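Local coordinates for protein L-iditol 2-dehydrogenase (Clostridium scindens, PDB 4OH1) that probably catalyses the NAD+-dependent oxidation of a polyol such as L-iditol, as a zinc-containing member of the alcohol dehydrogenase family, at residues 99-102 with 103-107. Sequence-based numbering, arbitrary orientation.
Sequences VANY and AKYCG. With ZN (zinc ion), chain C.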
loop_
_atom_site.group_PDB
_atom_site.type_symbol
_atom_site.label_atom_id
_atom_site.label_comp_id
_atom_site.label_asym_id
_atom_site.label_seq_id
_atom_site.Cartn_x
_atom_site.Cartn_y
_atom_site.Cartn_z
ATOM N N VAL A 99 -22.294 0.602 21.015
ATOM C CA VAL A 99 -22.763 -0.201 19.929
ATOM C C VAL A 99 -22.062 -1.511 20.046
ATOM O O VAL A 99 -21.041 -1.656 20.771
ATOM C CB VAL A 99 -22.527 0.398 18.565
ATOM C CG1 VAL A 99 -23.297 1.693 18.415
ATOM C CG2 VAL A 99 -21.033 0.630 18.300
ATOM N N ALA A 100 -22.636 -2.483 19.377
ATOM C CA ALA A 100 -22.133 -3.857 19.429
ATOM C C ALA A 100 -21.801 -4.374 18.033
ATOM O O ALA A 100 -22.484 -4.040 17.061
ATOM C CB ALA A 100 -23.191 -4.751 20.047
ATOM N N ASN A 101 -20.749 -5.176 17.967
ATOM C CA ASN A 101 -20.386 -5.926 16.797
ATOM C C ASN A 101 -20.921 -7.355 16.953
ATOM O O ASN A 101 -20.509 -8.045 17.844
ATOM C CB ASN A 101 -18.864 -5.918 16.672
ATOM C CG ASN A 101 -18.361 -6.696 15.485
ATOM O OD1 ASN A 101 -19.121 -7.174 14.649
ATOM N ND2 ASN A 101 -17.051 -6.814 15.389
ATOM N N TYR A 102 -21.821 -7.788 16.072
ATOM C CA TYR A 102 -22.451 -9.081 16.153
ATOM C C TYR A 102 -21.414 -10.183 16.092
ATOM O O TYR A 102 -21.657 -11.288 16.583
ATOM C CB TYR A 102 -23.487 -9.269 14.999
ATOM C CG TYR A 102 -22.842 -9.284 13.606
ATOM C CD1 TYR A 102 -22.614 -8.103 12.905
ATOM C CD2 TYR A 102 -22.402 -10.446 13.042
ATOM C CE1 TYR A 102 -21.992 -8.102 11.655
ATOM C CE2 TYR A 102 -21.769 -10.462 11.798
ATOM C CZ TYR A 102 -21.575 -9.287 11.110
ATOM O OH TYR A 102 -20.917 -9.287 9.893
ATOM N N ALA A 103 -20.277 -9.927 15.452
ATOM C CA ALA A 103 -19.330 -11.012 15.137
ATOM C C ALA A 103 -18.387 -11.245 16.318
ATOM O O ALA A 103 -17.825 -10.305 16.832
ATOM C CB ALA A 103 -18.522 -10.656 13.877
ATOM N N LYS A 104 -18.236 -12.501 16.734
ATOM C CA LYS A 104 -17.326 -12.897 17.798
ATOM C C LYS A 104 -16.136 -13.669 17.225
ATOM O O LYS A 104 -16.272 -14.809 16.771
ATOM C CB LYS A 104 -18.054 -13.773 18.810
ATOM C CG LYS A 104 -17.182 -14.255 20.002
ATOM C CD LYS A 104 -16.571 -13.101 20.721
ATOM C CE LYS A 104 -15.960 -13.480 22.024
ATOM N NZ LYS A 104 -14.839 -14.395 21.801
ATOM N N TYR A 105 -14.958 -13.056 17.304
ATOM C CA TYR A 105 -13.743 -13.694 16.822
ATOM C C TYR A 105 -13.154 -14.618 17.912
ATOM O O TYR A 105 -13.220 -14.292 19.087
ATOM C CB TYR A 105 -12.733 -12.601 16.454
ATOM C CG TYR A 105 -13.367 -11.508 15.631
ATOM C CD1 TYR A 105 -14.078 -11.820 14.467
ATOM C CD2 TYR A 105 -13.284 -10.176 16.015
ATOM C CE1 TYR A 105 -14.697 -10.831 13.702
ATOM C CE2 TYR A 105 -13.896 -9.158 15.243
ATOM C CZ TYR A 105 -14.593 -9.505 14.081
ATOM O OH TYR A 105 -15.203 -8.562 13.282
ATOM N N CYS A 106 -12.573 -15.749 17.535
ATOM C CA CYS A 106 -12.105 -16.705 18.540
ATOM C C CYS A 106 -10.714 -16.330 19.045
ATOM O O CYS A 106 -10.291 -16.765 20.126
ATOM C CB CYS A 106 -12.089 -18.120 17.956
ATOM S SG CYS A 106 -10.659 -18.461 16.934
ATOM N N GLY A 107 -9.957 -15.580 18.249
ATOM C CA GLY A 107 -8.654 -15.110 18.692
ATOM C C GLY A 107 -7.634 -16.201 18.794
ATOM O O GLY A 107 -6.515 -15.948 19.241
HETATM ZN ZN ZN C . -10.622 -17.263 14.884
#
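N101 reaches forward along its own chain and spends both ends of its amide on residues of 103-107. Its CG stands anti to the backbone N (chi1 179°), a torsion that carries OD1 back to the main chain two residues on, where A103 N donates to it over 3.1 Å. The bond is nearly straight at hydrogen, yet the donor sits well above the carbonyl plane. This is an Asx turn: the side-chain oxygen of N101 takes up the N-H of A103 where the chain bends between strands 97-100 and 103-104. The other end, N101 ND2, points to the hydroxyl of Y105 in a weak hydrogen bond of 3.3 Å to OH. Here the two side chains cross at about a right angle, with amide and ring planes 66° apart. Asparagine fits because one short group offers both acceptor and donor; tyrosine, because its long flat side chain carries a hydroxyl out to the amide.

The Y102 side chain leaves 103-107 overall, but its first torsion (chi1 65°) sets CG between the backbone N and the carbonyl carbon. This brings the ring beside A103, whose CB lies over one face, 4.2 Å from the centroid, as a CH-pi contact. Alanine is small enough to rest there while its CB also packs 3.6 Å from N101 OD1. The aromatic ring of Y102 also meets H74, which binds one of the two zinc ions, edge-to-face. Farther along, K104 NZ donates to Y105 O at 3.2 Å, just before C106, whose soft thiolate sulfur suits the second zinc: SG binds it at 2.4 Å together with C109, C112 and C120.

Chemically, a buried amide held at OD1 and only weakly at ND2 should be restricted in its rotation, with a loose tie from the bend to Y105, within a short segment that links the surroundings of one zinc to the four-cysteine site of the other.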